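Local structure of endo-1,3-beta-glucanase, family GH16 (Zobellia galactanivorans, 4CRQ) at residues 126-131 with 170-175; 156-161 with 224-229; 202-207 with 211-216. The protein probably hydrolyses internal beta-1,3-glucosidic bonds of laminarin-type glucans, this chain being the GH16 catalytic module of a larger modular laminarinase. The protein carries 1 engineered substitution. All blocks are in the same frame, centred on the assembly; numbering follows the deposited sequence.

Contact 1: 126-131 with 170-175; sequences LQTHGT and WFVDGQ
Trp-170 lays its indole against the backbone of Gly-130 and Thr-131, and this meeting carries most of the contact. Its CB points toward strand 127-131, and with CG anti to the carbonyl carbon (chi1 -71°) the ring lies along that strand. CG is still 4.1 Å from Gly-130 CA, but the next atom, CD1, comes to 3.4 Å of Gly-130 CA. This is the core of a CH-pi contact: Gly-130 CA sits over the five-membered ring, 3.7 Å from its centroid. Glycine suits the place, because a CB here would collide with Trp-170 CD1. Further out, NE1 passes 3.6 Å from Thr-131 N but donates its hydrogen bond to Asp-117 O, so the buried nitrogen is satisfied, and CZ2, on the benzo ring, lies 3.6 Å from Thr-131 O. Replacing the indole with the methyl of an alanine is likely to open a gap over Gly-130 and leave Asp-117 O without its indole donor. Toward the turn the packing is lighter: Val-172 CG2 touches Thr-128 OG1 at 3.7 Å, the two side chains meeting at a slant. A type I' turn then runs from Val-172 to Gln-175. No hydrogen bond joins the strands, which run nearly antiparallel with axes 8.1 Å apart; their bonded neighbours lie elsewhere. Side chains filling the space between two stacked layers of strands are what the jelly-roll beta-sandwich of the GH16 fold is built on.

Contact 2: 156-161 with 224-229; sequences YHIYSV and VDYVRV. With CA (calcium ion), chain C.
Tyr-156 and Ile-158 reach across to Asp-225 and Tyr-226 over an intervening strand, 80-87, which pairs antiparallel with both of theirs in one layer of the GH16 jelly-roll beta-sandwich. With a whole strand between them, the backbones stand apart and the contact is made by side-chain atoms alone, and loosely. Tyr-156 CE1 comes no nearer than 4.1 Å to Asp-225 CB, with the planes of ring and carboxylate 59° apart. The tip of Ile-158, CD1, meets Tyr-226 OH at 3.7 Å, an apolar methyl beside a hydroxyl on the partly exposed face of the layer. Arg-85 of the middle strand knits this side together, making a cation-pi contact with the Tyr-156 ring and a salt bridge to Asp-225 OD2, while Tyr-156 OH bonds to Asn-49 OD1.

The tight part lies round the calcium ion. Asp-225 grips it twice, through its backbone O and its carboxylate OD1, and CG anti to the backbone N (chi1 -175°) swings the carboxylate to the metal. Aspartate suits the place because its short side chain lets one residue supply both ligands, while its other oxygen remains for Arg-85. The backbone oxygens of Glu-10 and Gly-48 and three waters complete a seven-fold shell of oxygens, the hard ligands calcium prefers. Tyr-226, in turn, is flanked by Arg-228, whose guanidinium CZ lies 3.5 Å above the centre of the ring and whose NH2 forms a salt bridge with Glu-10 OE1. At the ion itself, Asp-225 O and Asp-225 OD1 each stand 2.4 Å from the calcium.

Contact 3: 202-207 with 211-216; sequences MAVGGD and FDVDQS
Phe-211 and Asp-207 share the same first torsion, each with CG beside the backbone N and anti to the carbonyl carbon (chi1 -55° and -61°), and their side chains lie side by side, pointing the same way. That setting spreads the Phe-211 ring over the peptide of Gly-206: CE1 is 3.7 Å from Gly-206 CA, CZ is 3.6 Å from Gly-206 C, and Gly-206 O lies over one face, displaced toward the rim. The two glycines fit their backbone. Gly-205 takes a positive phi, and at the angles of Gly-206 any CB would collide with the carbonyl oxygen of Gly-205. Without side chains at Gly-205 and Gly-206, the ring can lie directly against the backbone.

At the ring's edge, Asp-207 OD1 stands in the ring plane, 3.5 Å from Phe-211 CZ, with the carboxylate turned 77° to the ring. The same oxygen accepts a hydrogen bond from Asn-33 ND2, which holds it in place. Deeper in, Val-204 CG1 packs on Val-213 CG2 at 3.8 Å, the side chains crossing at about a right angle, and both valines also touch Tyr-64. Their branched, apolar shape suits this inner end, whereas Phe-211 lies at the exposed one.

Beyond the valines, the 211-216 segment steadies itself: Ser-216 OG donates a 2.6 Å hydrogen bond to Asp-214 OD1 as the 3-10 segment begins. No hydrogen bond crosses between the two segments. Between them the hold is therefore apolar packing, ring-on-peptide contact and, probably, a mild attraction between the carboxylate oxygen and the electropositive C-H edge of the phenyl ring.

Contact 1 is the buried one, contact 2 lies at the surface, and contact 3 is partly buried where a strand runs out into a loop. Contacts 1 and 2 hold neighbouring strands, 167-172 and 156-163, and meet directly: Asp-173 OD2 lies 2.7 Å from His-157 ND1, and Val-172 packs on Tyr-159. Contact 3 is remote, its centre about 22 and 24 Å from theirs, and its chain segments fall within the loop that contact 2 closes. Chemistry follows place: an indole on glycine between layers in contact 1, charge and metal at the surface in contact 2, and valines giving way to an exposed phenyl ring in contact 3.

Contact 1: 126-131 with 170-175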
loop_
_atom_site.group_PDB
_atom_site.type_symbol
_atom_site.label_atom_id
_atom_site.label_comp_id
_atom_site.label_asym_id
_atom_site.label_seq_id
_atom_site.Cartn_x
_atom_site.Cartn_y
_atom_site.Cartn_z
ATOM N N LEU A 126 -8.498 -11.042 10.614
ATOM C CA LEU A 126 -9.757 -10.283 10.489
ATOM C C LEU A 126 -9.563 -8.835 10.988
ATOM O O LEU A 126 -10.362 -8.270 11.725
ATOM C CB LEU A 126 -10.956 -11.045 11.106
ATOM C CG LEU A 126 -11.371 -12.369 10.412
ATOM C CD1 LEU A 126 -12.560 -12.959 11.144
ATOM C CD2 LEU A 126 -11.670 -12.228 8.904
ATOM N N GLN A 127 -8.464 -8.258 10.538
ATOM C CA GLN A 127 -8.075 -6.903 10.860
ATOM C C GLN A 127 -7.113 -6.393 9.816
ATOM O O GLN A 127 -6.454 -7.175 9.106
ATOM C CB GLN A 127 -7.404 -6.843 12.223
ATOM C CG GLN A 127 -6.241 -7.800 12.363
ATOM C CD GLN A 127 -5.751 -7.941 13.774
ATOM O OE1 GLN A 127 -6.360 -7.456 14.734
ATOM N NE2 GLN A 127 -4.630 -8.621 13.914
ATOM N N THR A 128 -7.029 -5.075 9.728
ATOM C CA THR A 128 -6.100 -4.443 8.799
ATOM C C THR A 128 -5.298 -3.433 9.603
ATOM O O THR A 128 -5.709 -3.051 10.711
ATOM C CB THR A 128 -6.813 -3.755 7.616
ATOM O OG1 THR A 128 -7.701 -2.735 8.111
ATOM C CG2 THR A 128 -7.603 -4.781 6.736
ATOM N N HIS A 129 -4.171 -3.004 9.039
ATOM C CA HIS A 129 -3.241 -2.099 9.715
ATOM C C HIS A 129 -3.016 -0.796 9.001
ATOM O O HIS A 129 -3.250 -0.699 7.802
ATOM C CB HIS A 129 -1.917 -2.806 9.891
ATOM C CG HIS A 129 -1.989 -4.058 10.752
ATOM N ND1 HIS A 129 -1.482 -4.107 11.988
ATOM C CD2 HIS A 129 -2.542 -5.325 10.501
ATOM C CE1 HIS A 129 -1.683 -5.348 12.516
ATOM N NE2 HIS A 129 -2.336 -6.085 11.603
ATOM N N GLY A 130 -2.552 0.191 9.775
ATOM C CA GLY A 130 -2.196 1.537 9.332
ATOM C C GLY A 130 -0.936 1.892 10.082
ATOM O O GLY A 130 -0.923 1.845 11.316
ATOM N N THR A 131 0.120 2.256 9.349
ATOM C CA THR A 131 1.440 2.441 9.942
ATOM C C THR A 131 2.227 3.541 9.232
ATOM O O THR A 131 1.975 3.823 8.048
ATOM C CB THR A 131 2.245 1.088 9.822
ATOM O OG1 THR A 131 1.369 -0.046 10.014
ATOM C CG2 THR A 131 3.452 0.970 10.806
ATOM N N TRP A 170 -5.875 7.527 10.332
ATOM C CA TRP A 170 -6.292 6.377 9.518
ATOM C C TRP A 170 -7.727 6.013 9.793
ATOM O O TRP A 170 -8.209 6.149 10.936
ATOM C CB TRP A 170 -5.447 5.139 9.822
ATOM C CG TRP A 170 -4.023 5.175 9.349
ATOM C CD1 TRP A 170 -3.480 4.542 8.236
ATOM C CD2 TRP A 170 -2.902 5.884 9.977
ATOM N NE1 TRP A 170 -2.147 4.807 8.123
ATOM C CE2 TRP A 170 -1.727 5.607 9.140
ATOM C CE3 TRP A 170 -2.755 6.696 11.115
ATOM C CZ2 TRP A 170 -0.465 6.125 9.440
ATOM C CZ3 TRP A 170 -1.481 7.211 11.409
ATOM C CH2 TRP A 170 -0.364 6.933 10.585
ATOM N N PHE A 171 -8.398 5.513 8.752
ATOM C CA PHE A 171 -9.806 5.130 8.805
ATOM C C PHE A 171 -10.077 3.889 7.980
ATOM O O PHE A 171 -9.411 3.664 6.956
ATOM C CB PHE A 171 -10.693 6.245 8.215
ATOM C CG PHE A 171 -10.450 7.630 8.802
ATOM C CD1 PHE A 171 -9.418 8.451 8.296
ATOM C CD2 PHE A 171 -11.243 8.126 9.851
ATOM C CE1 PHE A 171 -9.188 9.728 8.822
ATOM C CE2 PHE A 171 -11.012 9.409 10.385
ATOM C CZ PHE A 171 -9.987 10.208 9.873
ATOM N N VAL A 172 -11.054 3.102 8.439
ATOM C CA VAL A 172 -11.628 2.024 7.634
ATOM C C VAL A 172 -13.095 2.349 7.706
ATOM O O VAL A 172 -13.632 2.491 8.826
ATOM C CB VAL A 172 -11.331 0.580 8.111
ATOM C CG1 VAL A 172 -12.152 -0.437 7.291
ATOM C CG2 VAL A 172 -9.849 0.286 7.999
ATOM N N ASP A 173 -13.723 2.502 6.526
ATOM C CA ASP A 173 -15.151 2.826 6.437
ATOM C C ASP A 173 -15.502 4.044 7.320
ATOM O O ASP A 173 -16.585 4.097 7.945
ATOM C CB ASP A 173 -15.987 1.586 6.831
ATOM C CG ASP A 173 -15.940 0.461 5.789
ATOM O OD1 ASP A 173 -15.714 0.728 4.577
ATOM O OD2 ASP A 173 -16.146 -0.703 6.199
ATOM N N GLY A 174 -14.595 5.026 7.387
ATOM C CA GLY A 174 -14.813 6.227 8.187
ATOM C C GLY A 174 -14.542 6.133 9.667
ATOM O O GLY A 174 -14.677 7.143 10.362
ATOM N N GLN A 175 -14.156 4.957 10.153
ATOM C CA GLN A 175 -13.881 4.767 11.570
ATOM C C GLN A 175 -12.392 4.980 11.814
ATOM O O GLN A 175 -11.569 4.227 11.275
ATOM C CB GLN A 175 -14.325 3.375 12.028
ATOM C CG GLN A 175 -13.958 3.040 13.468
ATOM C CD GLN A 175 -14.478 1.688 13.889
ATOM O OE1 GLN A 175 -15.667 1.389 13.730
ATOM N NE2 GLN A 175 -13.601 0.859 14.429
#

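Contact 2: 156-161 with 224-229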
loop_
_atom_site.group_PDB
_atom_site.type_symbol
_atom_site.label_atom_id
_atom_site.label_comp_id
_atom_site.label_asym_id
_atom_site.label_seq_id
_atom_site.Cartn_x
_atom_site.Cartn_y
_atom_site.Cartn_z
ATOM N N TYR A 156 -16.067 -5.213 -0.142
ATOM C CA TYR A 156 -15.438 -3.894 -0.297
ATOM C C TYR A 156 -15.462 -3.115 1.031
ATOM O O TYR A 156 -16.445 -3.172 1.784
ATOM C CB TYR A 156 -16.103 -3.037 -1.367
ATOM C CG TYR A 156 -15.766 -3.529 -2.748
ATOM C CD1 TYR A 156 -14.556 -3.153 -3.379
ATOM C CD2 TYR A 156 -16.656 -4.377 -3.441
ATOM C CE1 TYR A 156 -14.240 -3.611 -4.658
ATOM C CE2 TYR A 156 -16.363 -4.841 -4.712
ATOM C CZ TYR A 156 -15.169 -4.463 -5.337
ATOM O OH TYR A 156 -14.948 -4.951 -6.618
ATOM N N HIS A 157 -14.364 -2.397 1.288
ATOM C CA HIS A 157 -14.270 -1.419 2.371
ATOM C C HIS A 157 -13.548 -0.205 1.864
ATOM O O HIS A 157 -12.807 -0.289 0.869
ATOM C CB HIS A 157 -13.549 -1.995 3.580
ATOM C CG HIS A 157 -14.289 -3.149 4.214
ATOM N ND1 HIS A 157 -15.260 -2.971 5.146
ATOM C CD2 HIS A 157 -14.192 -4.521 4.005
ATOM C CE1 HIS A 157 -15.748 -4.184 5.518
ATOM N NE2 HIS A 157 -15.101 -5.124 4.824
ATOM N N ILE A 158 -13.735 0.924 2.535
ATOM C CA ILE A 158 -13.011 2.156 2.194
ATOM C C ILE A 158 -11.817 2.278 3.150
ATOM O O ILE A 158 -12.000 2.310 4.379
ATOM C CB ILE A 158 -13.892 3.413 2.344
ATOM C CG1 ILE A 158 -15.266 3.236 1.633
ATOM C CG2 ILE A 158 -13.119 4.668 1.887
ATOM C CD1 ILE A 158 -15.246 2.977 0.120
ATOM N N TYR A 159 -10.600 2.347 2.585
ATOM C CA TYR A 159 -9.390 2.524 3.402
ATOM C C TYR A 159 -8.843 3.903 3.123
ATOM O O TYR A 159 -8.617 4.231 1.946
ATOM C CB TYR A 159 -8.360 1.473 3.040
ATOM C CG TYR A 159 -8.878 0.075 3.313
ATOM C CD1 TYR A 159 -8.832 -0.455 4.617
ATOM C CD2 TYR A 159 -9.432 -0.721 2.278
ATOM C CE1 TYR A 159 -9.313 -1.723 4.880
ATOM C CE2 TYR A 159 -9.916 -2.016 2.542
ATOM C CZ TYR A 159 -9.852 -2.519 3.849
ATOM O OH TYR A 159 -10.300 -3.785 4.186
ATOM N N SER A 160 -8.619 4.735 4.159
ATOM C CA SER A 160 -8.145 6.091 3.887
ATOM C C SER A 160 -7.237 6.604 4.991
ATOM O O SER A 160 -7.245 6.080 6.116
ATOM C CB SER A 160 -9.351 7.045 3.727
ATOM O OG SER A 160 -10.049 7.147 4.960
ATOM N N VAL A 161 -6.469 7.633 4.646
ATOM C CA VAL A 161 -5.772 8.438 5.626
ATOM C C VAL A 161 -6.127 9.879 5.387
ATOM O O VAL A 161 -6.292 10.266 4.221
ATOM C CB VAL A 161 -4.219 8.297 5.600
ATOM C CG1 VAL A 161 -3.808 6.947 6.141
ATOM C CG2 VAL A 161 -3.628 8.617 4.205
ATOM N N VAL A 224 -9.492 -3.452 -6.618
ATOM C CA VAL A 224 -9.471 -2.020 -6.278
ATOM C C VAL A 224 -10.457 -1.294 -7.231
ATOM O O VAL A 224 -10.207 -1.156 -8.451
ATOM C CB VAL A 224 -8.049 -1.405 -6.366
ATOM C CG1 VAL A 224 -8.059 0.075 -5.897
ATOM C CG2 VAL A 224 -7.027 -2.210 -5.576
ATOM N N ASP A 225 -11.581 -0.847 -6.665
ATOM C CA ASP A 225 -12.614 -0.164 -7.446
ATOM C C ASP A 225 -12.079 1.206 -7.891
ATOM O O ASP A 225 -12.309 1.620 -9.046
ATOM C CB ASP A 225 -13.876 -0.059 -6.584
ATOM C CG ASP A 225 -15.079 0.537 -7.316
ATOM O OD1 ASP A 225 -15.052 0.751 -8.582
ATOM O OD2 ASP A 225 -16.092 0.813 -6.609
ATOM N N TYR A 226 -11.383 1.921 -7.014
ATOM C CA TYR A 226 -10.832 3.225 -7.394
ATOM C C TYR A 226 -9.831 3.656 -6.381
ATOM O O TYR A 226 -9.837 3.127 -5.248
ATOM C CB TYR A 226 -11.940 4.310 -7.511
ATOM C CG TYR A 226 -12.833 4.480 -6.274
ATOM C CD1 TYR A 226 -12.348 5.094 -5.077
ATOM C CD2 TYR A 226 -14.179 4.054 -6.304
ATOM C CE1 TYR A 226 -13.176 5.280 -3.956
ATOM C CE2 TYR A 226 -15.018 4.230 -5.182
ATOM C CZ TYR A 226 -14.513 4.842 -4.017
ATOM O OH TYR A 226 -15.320 5.043 -2.924
ATOM N N VAL A 227 -8.966 4.585 -6.749
ATOM C CA VAL A 227 -8.126 5.320 -5.787
ATOM C C VAL A 227 -8.519 6.795 -5.991
ATOM O O VAL A 227 -8.611 7.250 -7.154
ATOM C CB VAL A 227 -6.610 5.154 -6.033
ATOM C CG1 VAL A 227 -5.801 5.990 -5.013
ATOM C CG2 VAL A 227 -6.192 3.669 -5.993
ATOM N N ARG A 228 -8.761 7.541 -4.902
ATOM C CA ARG A 228 -9.122 8.961 -4.997
ATOM C C ARG A 228 -8.322 9.766 -4.007
ATOM O O ARG A 228 -8.040 9.283 -2.874
ATOM C CB ARG A 228 -10.630 9.188 -4.764
ATOM C CG ARG A 228 -11.525 8.591 -5.831
ATOM C CD ARG A 228 -12.990 8.659 -5.437
ATOM N NE ARG A 228 -13.826 8.000 -6.445
ATOM C CZ ARG A 228 -15.113 7.689 -6.299
ATOM N NH1 ARG A 228 -15.778 7.978 -5.168
ATOM N NH2 ARG A 228 -15.741 7.091 -7.311
ATOM N N VAL A 229 -7.962 10.988 -4.424
ATOM C CA VAL A 229 -7.243 11.918 -3.547
ATOM C C VAL A 229 -8.007 13.221 -3.522
ATOM O O VAL A 229 -8.286 13.788 -4.591
ATOM C CB VAL A 229 -5.777 12.180 -3.982
ATOM C CG1 VAL A 229 -5.106 13.238 -3.087
ATOM C CG2 VAL A 229 -4.984 10.864 -3.971
HETATM CA CA CA C . -14.146 1.518 -10.625
HETATM O O HOH W 1 -15.142 2.098 -12.934
HETATM O O HOH W 2 -15.061 3.505 -9.813
HETATM O O HOH W 3 -16.525 0.771 -11.079
#

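Contact 3: 202-207 with 211-216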
loop_
_atom_site.group_PDB
_atom_site.type_symbol
_atom_site.label_atom_id
_atom_site.label_comp_id
_atom_site.label_asym_id
_atom_site.label_seq_id
_atom_site.Cartn_x
_atom_site.Cartn_y
_atom_site.Cartn_z
ATOM N N MET A 202 0.309 -6.724 -4.114
ATOM C CA MET A 202 0.011 -7.856 -3.240
ATOM C C MET A 202 1.242 -8.767 -3.216
ATOM O O MET A 202 1.574 -9.382 -4.245
ATOM C CB MET A 202 -1.251 -8.631 -3.633
ATOM C CG MET A 202 -1.588 -9.721 -2.583
ATOM S SD MET A 202 -3.328 -10.244 -2.663
ATOM C CE MET A 202 -3.559 -10.659 -4.403
ATOM N N ALA A 203 1.927 -8.838 -2.069
ATOM C CA ALA A 203 3.082 -9.712 -1.914
ATOM C C ALA A 203 2.604 -11.121 -1.528
ATOM O O ALA A 203 1.446 -11.299 -1.086
ATOM C CB ALA A 203 4.058 -9.154 -0.879
ATOM N N VAL A 204 3.482 -12.113 -1.725
ATOM C CA VAL A 204 3.252 -13.475 -1.254
ATOM C C VAL A 204 4.464 -13.854 -0.390
ATOM O O VAL A 204 5.620 -13.918 -0.893
ATOM C CB VAL A 204 3.074 -14.498 -2.394
ATOM C CG1 VAL A 204 2.783 -15.890 -1.836
ATOM C CG2 VAL A 204 1.981 -14.035 -3.371
ATOM N N GLY A 205 4.204 -14.116 0.903
ATOM C CA GLY A 205 5.255 -14.438 1.892
ATOM C C GLY A 205 6.112 -13.235 2.256
ATOM O O GLY A 205 6.008 -12.149 1.664
ATOM N N GLY A 206 6.966 -13.423 3.254
ATOM C CA GLY A 206 7.834 -12.341 3.712
ATOM C C GLY A 206 7.925 -12.402 5.205
ATOM O O GLY A 206 7.230 -13.227 5.836
ATOM N N ASP A 207 8.761 -11.527 5.769
ATOM C CA ASP A 207 9.032 -11.555 7.222
ATOM C C ASP A 207 7.766 -11.486 8.069
ATOM O O ASP A 207 7.602 -12.265 9.011
ATOM C CB ASP A 207 10.030 -10.451 7.603
ATOM C CG ASP A 207 11.377 -10.621 6.915
ATOM O OD1 ASP A 207 11.793 -11.774 6.637
ATOM O OD2 ASP A 207 12.030 -9.591 6.654
ATOM N N PHE A 211 6.491 -17.532 5.881
ATOM C CA PHE A 211 6.919 -18.218 4.638
ATOM C C PHE A 211 6.100 -19.437 4.209
ATOM O O PHE A 211 6.456 -20.128 3.249
ATOM C CB PHE A 211 8.448 -18.493 4.741
ATOM C CG PHE A 211 9.215 -17.237 5.009
ATOM C CD1 PHE A 211 9.444 -16.317 3.959
ATOM C CD2 PHE A 211 9.693 -16.932 6.308
ATOM C CE1 PHE A 211 10.136 -15.135 4.195
ATOM C CE2 PHE A 211 10.394 -15.734 6.539
ATOM C CZ PHE A 211 10.604 -14.840 5.478
ATOM N N ASP A 212 4.998 -19.664 4.919
ATOM C CA ASP A 212 4.050 -20.714 4.561
ATOM C C ASP A 212 2.959 -20.062 3.738
ATOM O O ASP A 212 2.410 -19.007 4.116
ATOM C CB ASP A 212 3.504 -21.388 5.806
ATOM C CG ASP A 212 4.615 -22.004 6.652
ATOM O OD1 ASP A 212 5.695 -22.320 6.105
ATOM O OD2 ASP A 212 4.435 -22.196 7.867
ATOM N N VAL A 213 2.659 -20.682 2.595
ATOM C CA VAL A 213 1.658 -20.177 1.674
ATOM C C VAL A 213 0.622 -21.246 1.429
ATOM O O VAL A 213 0.974 -22.412 1.103
ATOM C CB VAL A 213 2.304 -19.752 0.323
ATOM C CG1 VAL A 213 1.257 -19.243 -0.707
ATOM C CG2 VAL A 213 3.437 -18.722 0.550
ATOM N N ASP A 214 -0.652 -20.865 1.575
ATOM C CA ASP A 214 -1.739 -21.763 1.203
ATOM C C ASP A 214 -1.967 -21.609 -0.322
ATOM O O ASP A 214 -2.726 -20.728 -0.775
ATOM C CB ASP A 214 -3.006 -21.464 2.006
ATOM C CG ASP A 214 -4.169 -22.366 1.626
ATOM O OD1 ASP A 214 -4.021 -23.234 0.725
ATOM O OD2 ASP A 214 -5.247 -22.203 2.225
ATOM N N GLN A 215 -1.317 -22.472 -1.106
ATOM C CA GLN A 215 -1.386 -22.351 -2.565
ATOM C C GLN A 215 -2.779 -22.697 -3.090
ATOM O O GLN A 215 -3.096 -22.330 -4.249
ATOM C CB GLN A 215 -0.299 -23.177 -3.257
ATOM C CG GLN A 215 1.118 -22.862 -2.764
ATOM C CD GLN A 215 2.172 -23.753 -3.397
ATOM O OE1 GLN A 215 1.864 -24.853 -3.884
ATOM N NE2 GLN A 215 3.424 -23.290 -3.395
ATOM N N SER A 216 -3.617 -23.370 -2.270
ATOM C CA SER A 216 -4.993 -23.676 -2.679
ATOM C C SER A 216 -5.853 -22.389 -2.795
ATOM O O SER A 216 -6.942 -22.424 -3.402
ATOM C CB SER A 216 -5.690 -24.674 -1.735
ATOM O OG SER A 216 -6.108 -24.050 -0.525
#